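Local coordinates for protein nitrophorin Cim l NP (Cimex lectularius, PDB 2IMQ) that carries nitric oxide on a cysteine-ligated heme and delivers it to the victim during feeding, causing vasodilation, at residues 116-121 with 153-157; 164-168 with 278-282; 220-225 with 237-243; 225-231 with 267-272. All coordinates share one frame; numbering follows the deposited sequence.

Contacts 1 and 2 both reach the five-stranded sheet of the beta-sandwich: in contact 1 loop 153-157 packs on its strand 116-121, and in contact 2 its segment 164-168 meets 278-282 of the six-stranded sheet. Their centres lie about 15 Å apart, and Tyr156 and Leu154 of the first pack on Leu166 and Trp168 of the second. Contacts 3 and 4, centred about 10 Å apart across the chain's centre from the others, share Lys225 and are joined by Thr242 OG1 to His271 ND1 at 2.7 Å. Contact 4 comes nearest the heme, the Gln268 side chain being about 7 Å from it.

Contact 1 (116-121 with 153-157); sequences GGIVTS and RLDYS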
loop_
_atom_site.group_PDB
_atom_site.type_symbol
_atom_site.label_atom_id
_atom_site.label_comp_id
_atom_site.label_asym_id
_atom_site.label_seq_id
_atom_site.Cartn_x
_atom_site.Cartn_y
_atom_site.Cartn_z
ATOM N N GLY A 116 -8.801 -9.695 4.872
ATOM C CA GLY A 116 -9.789 -8.916 4.176
ATOM C C GLY A 116 -9.138 -7.646 3.703
ATOM O O GLY A 116 -8.051 -7.707 3.142
ATOM N N GLY A 117 -9.798 -6.522 3.927
ATOM C CA GLY A 117 -9.245 -5.286 3.564
ATOM C C GLY A 117 -10.066 -4.117 4.031
ATOM O O GLY A 117 -11.109 -4.262 4.716
ATOM N N ILE A 118 -9.581 -2.950 3.662
ATOM C CA ILE A 118 -10.159 -1.615 4.021
ATOM C C ILE A 118 -10.187 -0.792 2.779
ATOM O O ILE A 118 -9.195 -0.761 2.026
ATOM C CB ILE A 118 -9.298 -0.922 5.053
ATOM C CG1 ILE A 118 -9.068 -1.795 6.307
ATOM C CG2 ILE A 118 -9.928 0.459 5.498
ATOM C CD1 ILE A 118 -8.011 -1.312 7.199
ATOM N N VAL A 119 -11.294 -0.066 2.555
ATOM C CA VAL A 119 -11.315 0.906 1.495
ATOM C C VAL A 119 -11.766 2.253 2.059
ATOM O O VAL A 119 -12.822 2.319 2.641
ATOM C CB VAL A 119 -12.296 0.555 0.349
ATOM C CG1 VAL A 119 -12.076 1.457 -0.791
ATOM C CG2 VAL A 119 -12.163 -0.834 -0.081
ATOM N N THR A 120 -10.985 3.280 1.840
ATOM C CA THR A 120 -11.355 4.663 2.219
ATOM C C THR A 120 -11.448 5.463 0.964
ATOM O O THR A 120 -10.532 5.489 0.140
ATOM C CB THR A 120 -10.284 5.220 3.177
ATOM O OG1 THR A 120 -10.354 4.529 4.420
ATOM C CG2 THR A 120 -10.485 6.705 3.475
ATOM N N SER A 121 -12.574 6.192 0.817
ATOM C CA SER A 121 -12.853 6.950 -0.374
ATOM C C SER A 121 -13.329 8.365 -0.009
ATOM O O SER A 121 -13.904 8.583 1.022
ATOM C CB SER A 121 -13.966 6.286 -1.212
ATOM O OG SER A 121 -13.604 4.963 -1.599
ATOM N N ARG A 153 -15.175 -6.968 -3.353
ATOM C CA ARG A 153 -15.762 -5.927 -2.520
ATOM C C ARG A 153 -14.818 -4.789 -2.210
ATOM O O ARG A 153 -15.227 -3.724 -1.805
ATOM C CB ARG A 153 -16.240 -6.515 -1.198
ATOM C CG ARG A 153 -17.438 -7.492 -1.349
ATOM C CD ARG A 153 -17.735 -8.167 -0.054
ATOM N NE ARG A 153 -16.774 -9.239 0.229
ATOM C CZ ARG A 153 -16.771 -9.986 1.334
ATOM N NH1 ARG A 153 -17.712 -9.813 2.251
ATOM N NH2 ARG A 153 -15.859 -10.925 1.511
ATOM N N LEU A 154 -13.525 -5.028 -2.405
ATOM C CA LEU A 154 -12.449 -4.035 -2.141
ATOM C C LEU A 154 -12.073 -3.269 -3.400
ATOM O O LEU A 154 -11.270 -2.324 -3.345
ATOM C CB LEU A 154 -11.225 -4.724 -1.538
ATOM C CG LEU A 154 -11.435 -5.437 -0.223
ATOM C CD1 LEU A 154 -10.223 -6.313 0.105
ATOM C CD2 LEU A 154 -11.676 -4.478 0.904
ATOM N N ASP A 155 -12.693 -3.623 -4.529
ATOM C CA ASP A 155 -12.293 -3.150 -5.847
ATOM C C ASP A 155 -13.368 -2.190 -6.352
ATOM O O ASP A 155 -14.388 -2.604 -6.969
ATOM C CB ASP A 155 -12.152 -4.306 -6.823
ATOM C CG ASP A 155 -11.568 -3.898 -8.121
ATOM O OD1 ASP A 155 -11.636 -2.683 -8.492
ATOM O OD2 ASP A 155 -11.046 -4.750 -8.869
ATOM N N TYR A 156 -13.124 -0.891 -6.144
ATOM C CA TYR A 156 -14.080 0.153 -6.492
ATOM C C TYR A 156 -14.019 0.540 -7.959
ATOM O O TYR A 156 -14.661 1.521 -8.388
ATOM C CB TYR A 156 -13.912 1.352 -5.547
ATOM C CG TYR A 156 -14.636 1.231 -4.238
ATOM C CD1 TYR A 156 -14.751 0.044 -3.545
ATOM C CD2 TYR A 156 -15.169 2.353 -3.657
ATOM C CE1 TYR A 156 -15.456 -0.025 -2.353
ATOM C CE2 TYR A 156 -15.857 2.293 -2.476
ATOM C CZ TYR A 156 -16.005 1.111 -1.840
ATOM O OH TYR A 156 -16.673 1.004 -0.651
ATOM N N SER A 157 -13.282 -0.219 -8.756
ATOM C CA SER A 157 -13.342 -0.107 -10.206
ATOM C C SER A 157 -14.454 -1.018 -10.752
ATOM O O SER A 157 -14.847 -0.858 -11.912
ATOM C CB SER A 157 -12.022 -0.452 -10.889
ATOM O OG SER A 157 -11.785 -1.831 -10.955
#
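The outer face of the five-stranded sheet in this DNase I-like beta-sandwich is covered by loop 153-157, which lays Leu154 and Tyr156 on strand 116-121. Leu154 rests both methyls directly on the backbone of Gly117: CD2 comes to 3.5 Å from Gly117 C, and CD1 to 3.7 Å from Gly117 CA. Val119 divides its methyls between both neighbours. CG1, anti to the backbone N (chi1 -170°), sits 3.9 Å from the centroid of the Tyr156 ring, almost on its normal, in a CH-pi contact; CG2 packs 3.8 Å from Leu154 CD2. Ser121 OG approaches Tyr156 CE2 at 3.6 Å, but its hydrogen bond is with Ser130 on the next strand. Tyr156 also reaches strand 103-108 at Ile105 and strand 165-169 at Leu166, while Leu154 meets Val107 and Trp168, so the loop spans several strands of the sheet.

Contact 2 (164-168 with 278-282); sequences DFLFW and FRVTL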
loop_
_atom_site.group_PDB
_atom_site.type_symbol
_atom_site.label_atom_id
_atom_site.label_comp_id
_atom_site.label_asym_id
_atom_site.label_seq_id
_atom_site.Cartn_x
_atom_site.Cartn_y
_atom_site.Cartn_z
ATOM N N ASP A 164 -12.813 7.709 -9.752
ATOM C CA ASP A 164 -11.935 8.309 -10.751
ATOM C C ASP A 164 -10.464 7.887 -10.566
ATOM O O ASP A 164 -9.761 7.638 -11.524
ATOM C CB ASP A 164 -11.988 9.828 -10.680
ATOM C CG ASP A 164 -13.322 10.357 -11.092
ATOM O OD1 ASP A 164 -14.178 10.582 -10.194
ATOM O OD2 ASP A 164 -13.611 10.459 -12.301
ATOM N N PHE A 165 -10.001 7.876 -9.324
ATOM C CA PHE A 165 -8.585 7.498 -8.996
ATOM C C PHE A 165 -8.580 6.447 -7.904
ATOM O O PHE A 165 -9.148 6.667 -6.825
ATOM C CB PHE A 165 -7.834 8.741 -8.507
ATOM C CG PHE A 165 -7.950 9.936 -9.439
ATOM C CD1 PHE A 165 -8.671 11.036 -9.076
ATOM C CD2 PHE A 165 -7.303 9.946 -10.647
ATOM C CE1 PHE A 165 -8.740 12.139 -9.952
ATOM C CE2 PHE A 165 -7.345 11.017 -11.508
ATOM C CZ PHE A 165 -8.097 12.111 -11.153
ATOM N N LEU A 166 -7.938 5.323 -8.200
ATOM C CA LEU A 166 -7.895 4.200 -7.295
ATOM C C LEU A 166 -6.496 3.737 -7.063
ATOM O O LEU A 166 -5.694 3.619 -7.991
ATOM C CB LEU A 166 -8.706 3.029 -7.801
ATOM C CG LEU A 166 -10.195 3.358 -8.027
ATOM C CD1 LEU A 166 -10.363 3.596 -9.418
ATOM C CD2 LEU A 166 -11.056 2.265 -7.474
ATOM N N PHE A 167 -6.207 3.475 -5.813
ATOM C CA PHE A 167 -4.897 2.931 -5.373
ATOM C C PHE A 167 -5.119 1.753 -4.452
ATOM O O PHE A 167 -6.003 1.781 -3.613
ATOM C CB PHE A 167 -4.119 4.045 -4.653
ATOM C CG PHE A 167 -3.912 5.254 -5.542
ATOM C CD1 PHE A 167 -4.815 6.311 -5.543
ATOM C CD2 PHE A 167 -2.851 5.304 -6.431
ATOM C CE1 PHE A 167 -4.627 7.380 -6.419
ATOM C CE2 PHE A 167 -2.676 6.366 -7.308
ATOM C CZ PHE A 167 -3.590 7.401 -7.290
ATOM N N TRP A 168 -4.299 0.731 -4.595
ATOM C CA TRP A 168 -4.383 -0.430 -3.754
ATOM C C TRP A 168 -2.950 -0.656 -3.312
ATOM O O TRP A 168 -2.045 -0.865 -4.125
ATOM C CB TRP A 168 -4.868 -1.628 -4.562
ATOM C CG TRP A 168 -5.311 -2.830 -3.779
ATOM C CD1 TRP A 168 -4.739 -3.394 -2.706
ATOM C CD2 TRP A 168 -6.484 -3.567 -4.027
ATOM N NE1 TRP A 168 -5.466 -4.476 -2.271
ATOM C CE2 TRP A 168 -6.554 -4.602 -3.083
ATOM C CE3 TRP A 168 -7.498 -3.484 -5.007
ATOM C CZ2 TRP A 168 -7.580 -5.494 -3.061
ATOM C CZ3 TRP A 168 -8.520 -4.403 -4.965
ATOM C CH2 TRP A 168 -8.549 -5.373 -4.003
ATOM N N PHE A 278 2.673 9.616 -7.342
ATOM C CA PHE A 278 1.879 9.728 -8.578
ATOM C C PHE A 278 1.468 11.151 -8.813
ATOM O O PHE A 278 1.267 11.898 -7.864
ATOM C CB PHE A 278 0.585 8.926 -8.441
ATOM C CG PHE A 278 0.791 7.488 -8.093
ATOM C CD1 PHE A 278 0.814 7.092 -6.767
ATOM C CD2 PHE A 278 0.855 6.534 -9.085
ATOM C CE1 PHE A 278 0.968 5.746 -6.441
ATOM C CE2 PHE A 278 0.978 5.151 -8.718
ATOM C CZ PHE A 278 1.073 4.818 -7.402
ATOM N N ARG A 279 1.228 11.442 -10.075
ATOM C CA ARG A 279 0.547 12.668 -10.469
ATOM C C ARG A 279 -0.727 12.266 -11.211
ATOM O O ARG A 279 -0.659 11.493 -12.156
ATOM C CB ARG A 279 1.432 13.480 -11.354
ATOM C CG ARG A 279 0.865 14.772 -11.881
ATOM C CD ARG A 279 1.866 15.466 -12.815
ATOM N NE ARG A 279 3.115 15.750 -12.123
ATOM C CZ ARG A 279 4.329 15.640 -12.651
ATOM N NH1 ARG A 279 4.501 15.217 -13.906
ATOM N NH2 ARG A 279 5.393 15.940 -11.908
ATOM N N VAL A 280 -1.872 12.723 -10.718
ATOM C CA VAL A 280 -3.151 12.452 -11.362
ATOM C C VAL A 280 -3.684 13.688 -12.060
ATOM O O VAL A 280 -3.465 14.805 -11.579
ATOM C CB VAL A 280 -4.185 11.864 -10.364
ATOM C CG1 VAL A 280 -3.586 10.689 -9.607
ATOM C CG2 VAL A 280 -4.713 12.857 -9.420
ATOM N N THR A 281 -4.325 13.481 -13.206
ATOM C CA THR A 281 -4.874 14.593 -14.020
ATOM C C THR A 281 -6.371 14.569 -13.877
ATOM O O THR A 281 -7.039 13.605 -14.228
ATOM C CB THR A 281 -4.428 14.430 -15.475
ATOM O OG1 THR A 281 -2.999 14.454 -15.518
ATOM C CG2 THR A 281 -4.892 15.599 -16.352
ATOM N N LEU A 282 -6.931 15.619 -13.306
ATOM C CA LEU A 282 -8.370 15.663 -13.033
ATOM C C LEU A 282 -9.230 15.805 -14.290
ATOM O O LEU A 282 -10.397 15.401 -14.315
ATOM C CB LEU A 282 -8.693 16.836 -12.137
ATOM C CG LEU A 282 -8.328 16.685 -10.664
ATOM C CD1 LEU A 282 -6.878 16.446 -10.469
ATOM C CD2 LEU A 282 -8.769 17.911 -9.827
ATOM O OXT LEU A 282 -8.765 16.329 -15.301
#
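Three aromatic rings and a valine, Phe165 and Phe167 against Phe278 and Val280, fill the space between the two sheets of the sandwich. Among ring-ring contacts, Phe167 turns an edge to the face of Phe278: the centroids are 4.8 Å apart and the planes meet at 54°, a tilted form of the edge-to-face pair. Phe167 CE2 does the touching, 3.6 Å above the Phe278 plane and over its centre. The CH-pi contact is made by Val280, whose CG2 lies 3.9 Å from the centroid of the Phe165 ring, 13° off the normal. Its other methyl, CG1, faces the edge of Phe167, 4.0 Å from CZ, so one valine wedges between both phenylalanines. At the edge of Phe165 the backbone of 281-282 takes over: Thr281 O lies in the ring plane, 3.6 Å from CZ, and Leu282 CA stands at the same edge. The short strands run nearly antiparallel, at 156°, with axes 9.8 Å apart, too wide for backbone pairing and bridged mainly by side chains. Phe129 and Phe131 of strand 127-135 extend the aromatic layer on one sheet; Leu7 of strand 6-17 and Ile255 of strand 255-262 flank Val280 on the other.

Contact 3 (220-225 with 237-243); sequences FKPTYK and ATPSWTD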
loop_
_atom_site.group_PDB
_atom_site.type_symbol
_atom_site.label_atom_id
_atom_site.label_comp_id
_atom_site.label_asym_id
_atom_site.label_seq_id
_atom_site.Cartn_x
_atom_site.Cartn_y
_atom_site.Cartn_z
ATOM N N PHE A 220 13.659 -1.855 -8.267
ATOM C CA PHE A 220 14.296 -2.154 -7.036
ATOM C C PHE A 220 14.255 -3.652 -6.795
ATOM O O PHE A 220 13.382 -4.391 -7.251
ATOM C CB PHE A 220 13.653 -1.380 -5.884
ATOM C CG PHE A 220 12.135 -1.474 -5.795
ATOM C CD1 PHE A 220 11.525 -2.378 -4.956
ATOM C CD2 PHE A 220 11.342 -0.605 -6.508
ATOM C CE1 PHE A 220 10.143 -2.429 -4.862
ATOM C CE2 PHE A 220 9.989 -0.661 -6.429
ATOM C CZ PHE A 220 9.394 -1.579 -5.574
ATOM N N LYS A 221 15.205 -4.085 -5.978
ATOM C CA LYS A 221 15.349 -5.456 -5.609
ATOM C C LYS A 221 14.215 -5.881 -4.676
ATOM O O LYS A 221 13.538 -5.037 -4.101
ATOM C CB LYS A 221 16.687 -5.735 -4.952
ATOM C CG LYS A 221 17.786 -5.493 -5.941
ATOM C CD LYS A 221 19.119 -5.590 -5.293
ATOM C CE LYS A 221 20.211 -5.256 -6.302
ATOM N NZ LYS A 221 20.137 -5.972 -7.586
ATOM N N PRO A 222 13.946 -7.178 -4.618
ATOM C CA PRO A 222 12.915 -7.665 -3.732
ATOM C C PRO A 222 13.004 -7.048 -2.361
ATOM O O PRO A 222 14.098 -6.871 -1.820
ATOM C CB PRO A 222 13.177 -9.156 -3.706
ATOM C CG PRO A 222 13.669 -9.411 -5.117
ATOM C CD PRO A 222 14.562 -8.258 -5.394
ATOM N N THR A 223 11.853 -6.832 -1.742
ATOM C CA THR A 223 11.776 -6.144 -0.455
ATOM C C THR A 223 11.648 -7.104 0.744
ATOM O O THR A 223 11.522 -6.667 1.890
ATOM C CB THR A 223 10.591 -5.198 -0.455
ATOM O OG1 THR A 223 9.372 -5.933 -0.713
ATOM C CG2 THR A 223 10.765 -4.107 -1.493
ATOM N N TYR A 224 11.765 -8.388 0.500
ATOM C CA TYR A 224 11.608 -9.431 1.446
ATOM C C TYR A 224 12.391 -10.643 0.931
ATOM O O TYR A 224 12.542 -10.791 -0.275
ATOM C CB TYR A 224 10.119 -9.765 1.587
ATOM C CG TYR A 224 9.700 -10.957 2.311
ATOM C CD1 TYR A 224 9.482 -10.940 3.680
ATOM C CD2 TYR A 224 9.502 -12.146 1.630
ATOM C CE1 TYR A 224 9.033 -12.067 4.351
ATOM C CE2 TYR A 224 8.986 -13.253 2.271
ATOM C CZ TYR A 224 8.794 -13.224 3.645
ATOM O OH TYR A 224 8.362 -14.329 4.349
ATOM N N LYS A 225 12.905 -11.499 1.774
ATOM C CA LYS A 225 12.940 -11.406 3.218
ATOM C C LYS A 225 14.348 -11.090 3.650
ATOM O O LYS A 225 15.273 -11.806 3.258
ATOM C CB LYS A 225 12.516 -12.757 3.790
ATOM C CG LYS A 225 12.495 -12.894 5.315
ATOM C CD LYS A 225 12.134 -14.319 5.652
ATOM C CE LYS A 225 12.077 -14.618 7.109
ATOM N NZ LYS A 225 11.790 -16.098 7.358
ATOM N N ALA A 237 13.286 -17.862 2.572
ATOM C CA ALA A 237 12.223 -17.561 1.610
ATOM C C ALA A 237 12.843 -17.079 0.311
ATOM O O ALA A 237 13.842 -16.373 0.273
ATOM C CB ALA A 237 11.316 -16.479 2.188
ATOM N N THR A 238 12.186 -17.420 -0.770
ATOM C CA THR A 238 12.569 -16.832 -2.058
ATOM C C THR A 238 12.349 -15.345 -2.009
ATOM O O THR A 238 11.253 -14.864 -1.705
ATOM C CB THR A 238 11.740 -17.434 -3.195
ATOM O OG1 THR A 238 12.051 -18.839 -3.237
ATOM C CG2 THR A 238 12.078 -16.823 -4.528
ATOM N N PRO A 239 13.364 -14.546 -2.294
ATOM C CA PRO A 239 13.204 -13.105 -2.352
ATOM C C PRO A 239 12.017 -12.718 -3.217
ATOM O O PRO A 239 11.852 -13.184 -4.340
ATOM C CB PRO A 239 14.543 -12.628 -2.989
ATOM C CG PRO A 239 15.557 -13.637 -2.526
ATOM C CD PRO A 239 14.758 -14.951 -2.548
ATOM N N SER A 240 11.198 -11.809 -2.683
ATOM C CA SER A 240 9.947 -11.416 -3.304
ATOM C C SER A 240 9.647 -9.951 -3.087
ATOM O O SER A 240 10.187 -9.338 -2.162
ATOM C CB SER A 240 8.768 -12.237 -2.726
ATOM O OG SER A 240 8.881 -13.588 -3.023
ATOM N N TRP A 241 8.729 -9.453 -3.917
ATOM C CA TRP A 241 8.153 -8.127 -3.783
ATOM C C TRP A 241 6.851 -8.260 -3.019
ATOM O O TRP A 241 5.842 -8.730 -3.562
ATOM C CB TRP A 241 7.968 -7.514 -5.138
ATOM C CG TRP A 241 9.280 -7.122 -5.765
ATOM C CD1 TRP A 241 9.989 -5.993 -5.550
ATOM C CD2 TRP A 241 9.997 -7.863 -6.762
ATOM N NE1 TRP A 241 11.128 -6.015 -6.315
ATOM C CE2 TRP A 241 11.137 -7.138 -7.087
ATOM C CE3 TRP A 241 9.798 -9.101 -7.379
ATOM C CZ2 TRP A 241 12.035 -7.566 -8.032
ATOM C CZ3 TRP A 241 10.708 -9.531 -8.323
ATOM C CH2 TRP A 241 11.819 -8.753 -8.620
ATOM N N THR A 242 6.889 -7.859 -1.775
ATOM C CA THR A 242 5.754 -8.049 -0.874
ATOM C C THR A 242 4.816 -6.850 -0.881
ATOM O O THR A 242 3.714 -6.905 -1.443
ATOM C CB THR A 242 6.238 -8.465 0.474
ATOM O OG1 THR A 242 7.144 -7.494 0.955
ATOM C CG2 THR A 242 6.960 -9.759 0.377
ATOM N N ASP A 243 5.292 -5.722 -0.403
ATOM C CA ASP A 243 4.510 -4.456 -0.489
ATOM C C ASP A 243 4.456 -3.970 -1.930
ATOM O O ASP A 243 5.499 -3.864 -2.580
ATOM C CB ASP A 243 5.146 -3.403 0.397
ATOM C CG ASP A 243 4.838 -3.682 1.857
ATOM O OD1 ASP A 243 3.674 -3.352 2.272
ATOM O OD2 ASP A 243 5.626 -4.259 2.655
HETATM O O HOH W 1 7.988 -4.940 -3.052
HETATM O O HOH W 2 8.003 -4.889 1.510
HETATM O O HOH W 3 14.571 -13.773 0.946
#
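Trp241 CG stands anti to its carbonyl carbon (chi1 -72°) and Phe220 CG between its backbone N and carbonyl carbon (chi1 50°), a pair of torsions that brings the indole edge toward the phenyl face. In this offset edge-to-face pair Trp241 CD1 is 3.6 Å from Phe220 CE1. The indole is pinned by NE1, which donates to Phe220 O at 2.9 Å; that oxygen lies in the ring plane, although the donor stands above the carbonyl plane. Over one indole face sits Pro222, its CA 3.8 Å from the centroid of the five-membered ring in a CH-pi contact. Farther along, Tyr224 and Ser240 form a single antiparallel bridge: Ser240 N to Tyr224 O is the straighter bond, 2.9 Å at 161°, while Ser240 O receives two weak ones from the amides of Thr223 and Tyr224. Thr242 CG2 presses against Tyr224 CB at 3.4 Å. One water ties Thr223 OG1 and Thr242 OG1 to Asp243 OD2; Thr242 OG1 also bonds His271 ND1, and the Asp243 carboxylate Ser13. This loop pairing leads into strand 243-248. Helix 192-196 packs on Trp241 through Ile192, Leu195 and Met196, and helix 180-188 meets Pro222 and Pro239 through Val187 and Ala183.

Contact 4 (225-231 with 267-272); sequences KFKPNTD and KQTEHR
Arg272 and Phe226 make the compact part of the contact, the guanidinium lying flat on the ring with centres 4.1 Å apart and planes at 16°, an off-centre cation-pi stack. Bends at chi2 and chi3 fold the arginine back over the phenyl face. Lys267 CA covers the opposite face of the guanidinium, and three backbone oxygens line its edge. NH1 and NH2 both grip Thr230 O, NH1 at 2.9 Å, and NH2 also donates to Thr269 O at 3.0 Å with an angle of 168°. Hydrogen bonds and stacking together thus fix the rotation of the group. Two backbone bonds flank this core: Phe226 N to Glu270 O, and Asn229 N to Lys267 O at 2.7 Å. The outer side is polar and solvent-facing. Lys267 NZ reaches the syn lone pair of Asp231 OD1 at 2.6 Å; looser are a salt bridge from Arg272 NH1 to the same oxygen, 3.6 Å, and the exposed rim of Pro228 and the Asn229 side chain. The tip of 225-231 is a type II beta turn, Lys227 to Thr230. Arg272 holding the carbonyl of its last residue, Thr230, and a salt-bridge network join two surface loops, one of which brings Gln268 to about 7 Å from the heme.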
loop_
_atom_site.group_PDB
_atom_site.type_symbol
_atom_site.label_atom_id
_atom_site.label_comp_id
_atom_site.label_asym_id
_atom_site.label_seq_id
_atom_site.Cartn_x
_atom_site.Cartn_y
_atom_site.Cartn_z
ATOM N N LYS A 225 12.905 -11.499 1.774
ATOM C CA LYS A 225 12.940 -11.406 3.218
ATOM C C LYS A 225 14.348 -11.090 3.650
ATOM O O LYS A 225 15.273 -11.806 3.258
ATOM C CB LYS A 225 12.516 -12.757 3.790
ATOM C CG LYS A 225 12.495 -12.894 5.315
ATOM C CD LYS A 225 12.134 -14.319 5.652
ATOM C CE LYS A 225 12.077 -14.618 7.109
ATOM N NZ LYS A 225 11.790 -16.098 7.358
ATOM N N PHE A 226 14.500 -10.057 4.459
ATOM C CA PHE A 226 15.791 -9.597 4.939
ATOM C C PHE A 226 16.029 -10.063 6.361
ATOM O O PHE A 226 15.106 -10.253 7.170
ATOM C CB PHE A 226 15.876 -8.090 4.885
ATOM C CG PHE A 226 15.992 -7.547 3.511
ATOM C CD1 PHE A 226 14.867 -7.111 2.815
ATOM C CD2 PHE A 226 17.223 -7.559 2.866
ATOM C CE1 PHE A 226 15.007 -6.640 1.537
ATOM C CE2 PHE A 226 17.371 -7.083 1.590
ATOM C CZ PHE A 226 16.252 -6.651 0.920
ATOM N N LYS A 227 17.304 -10.217 6.682
ATOM C CA LYS A 227 17.666 -10.368 8.090
ATOM C C LYS A 227 17.555 -8.967 8.682
ATOM O O LYS A 227 18.102 -8.037 8.112
ATOM C CB LYS A 227 19.069 -10.951 8.209
ATOM C CG LYS A 227 19.241 -12.282 7.529
ATOM C CD LYS A 227 20.670 -12.771 7.602
ATOM C CE LYS A 227 20.746 -14.189 7.086
ATOM N NZ LYS A 227 19.952 -15.087 7.965
ATOM N N PRO A 228 16.771 -8.765 9.738
ATOM C CA PRO A 228 16.571 -7.408 10.276
ATOM C C PRO A 228 17.856 -6.601 10.507
ATOM O O PRO A 228 18.890 -7.159 10.893
ATOM C CB PRO A 228 15.879 -7.674 11.605
ATOM C CG PRO A 228 15.123 -8.896 11.376
ATOM C CD PRO A 228 15.987 -9.754 10.493
ATOM N N ASN A 229 17.789 -5.301 10.248
ATOM C CA ASN A 229 18.936 -4.375 10.368
ATOM C C ASN A 229 20.124 -4.605 9.417
ATOM O O ASN A 229 21.176 -3.977 9.581
ATOM C CB ASN A 229 19.387 -4.276 11.837
ATOM C CG ASN A 229 18.237 -3.948 12.760
ATOM O OD1 ASN A 229 17.917 -4.716 13.670
ATOM N ND2 ASN A 229 17.543 -2.831 12.475
ATOM N N THR A 230 19.939 -5.462 8.403
ATOM C CA THR A 230 20.952 -5.712 7.370
ATOM C C THR A 230 20.310 -5.538 6.018
ATOM O O THR A 230 19.094 -5.257 5.949
ATOM C CB THR A 230 21.548 -7.138 7.450
ATOM O OG1 THR A 230 20.595 -8.126 7.008
ATOM C CG2 THR A 230 21.874 -7.517 8.892
ATOM N N ASP A 231 21.124 -5.680 4.966
ATOM C CA ASP A 231 20.685 -5.741 3.582
ATOM C C ASP A 231 20.887 -7.126 3.008
ATOM O O ASP A 231 20.928 -7.301 1.792
ATOM C CB ASP A 231 21.418 -4.715 2.735
ATOM C CG ASP A 231 21.231 -3.332 3.254
ATOM O OD1 ASP A 231 20.065 -2.982 3.534
ATOM O OD2 ASP A 231 22.179 -2.543 3.434
ATOM N N LYS A 267 15.358 -0.537 7.865
ATOM C CA LYS A 267 15.781 -1.936 7.927
ATOM C C LYS A 267 15.290 -2.697 9.122
ATOM O O LYS A 267 15.689 -3.851 9.344
ATOM C CB LYS A 267 17.312 -2.054 7.940
ATOM C CG LYS A 267 17.982 -1.380 6.807
ATOM C CD LYS A 267 19.485 -1.627 6.789
ATOM C CE LYS A 267 20.164 -0.568 5.948
ATOM N NZ LYS A 267 19.769 -0.632 4.507
ATOM N N GLN A 268 14.415 -2.087 9.892
ATOM C CA GLN A 268 14.042 -2.609 11.191
ATOM C C GLN A 268 13.384 -3.954 11.078
ATOM O O GLN A 268 13.289 -4.705 12.059
ATOM C CB GLN A 268 13.047 -1.672 11.900
ATOM C CG GLN A 268 13.569 -0.269 12.150
ATOM C CD GLN A 268 13.012 0.749 11.196
ATOM O OE1 GLN A 268 12.393 1.714 11.604
ATOM N NE2 GLN A 268 13.219 0.538 9.941
ATOM N N THR A 269 12.871 -4.302 9.888
ATOM C CA THR A 269 12.192 -5.573 9.805
ATOM C C THR A 269 12.555 -6.357 8.533
ATOM O O THR A 269 13.402 -5.964 7.786
ATOM C CB THR A 269 10.690 -5.372 9.971
ATOM O OG1 THR A 269 10.085 -6.577 10.424
ATOM C CG2 THR A 269 9.969 -5.062 8.671
ATOM N N GLU A 270 11.911 -7.482 8.384
ATOM C CA GLU A 270 12.169 -8.392 7.298
ATOM C C GLU A 270 11.682 -7.894 5.911
ATOM O O GLU A 270 12.122 -8.411 4.891
ATOM C CB GLU A 270 11.414 -9.680 7.553
ATOM C CG GLU A 270 11.651 -10.486 8.796
ATOM C CD GLU A 270 10.729 -11.707 8.706
ATOM O OE1 GLU A 270 9.547 -11.575 8.257
ATOM O OE2 GLU A 270 11.204 -12.792 9.022
ATOM N N HIS A 271 10.718 -6.978 5.908
ATOM C CA HIS A 271 10.244 -6.323 4.691
ATOM C C HIS A 271 10.682 -4.880 4.710
ATOM O O HIS A 271 10.721 -4.224 5.771
ATOM C CB HIS A 271 8.730 -6.260 4.667
ATOM C CG HIS A 271 8.031 -7.556 4.714
ATOM N ND1 HIS A 271 7.401 -8.103 3.604
ATOM C CD2 HIS A 271 7.722 -8.344 5.764
ATOM C CE1 HIS A 271 6.780 -9.205 3.979
ATOM N NE2 HIS A 271 6.952 -9.372 5.282
ATOM N N ARG A 272 10.883 -4.298 3.559
ATOM C CA ARG A 272 11.179 -2.885 3.426
ATOM C C ARG A 272 9.936 -2.165 2.933
ATOM O O ARG A 272 9.239 -2.646 2.037
ATOM C CB ARG A 272 12.319 -2.669 2.437
ATOM C CG ARG A 272 13.601 -3.440 2.788
ATOM C CD ARG A 272 14.224 -2.913 4.055
ATOM N NE ARG A 272 14.571 -3.905 5.087
ATOM C CZ ARG A 272 15.767 -4.420 5.300
ATOM N NH1 ARG A 272 16.803 -4.129 4.506
ATOM N NH2 ARG A 272 15.945 -5.235 6.329
HETATM O O HOH W 4 17.075 -3.312 1.810
#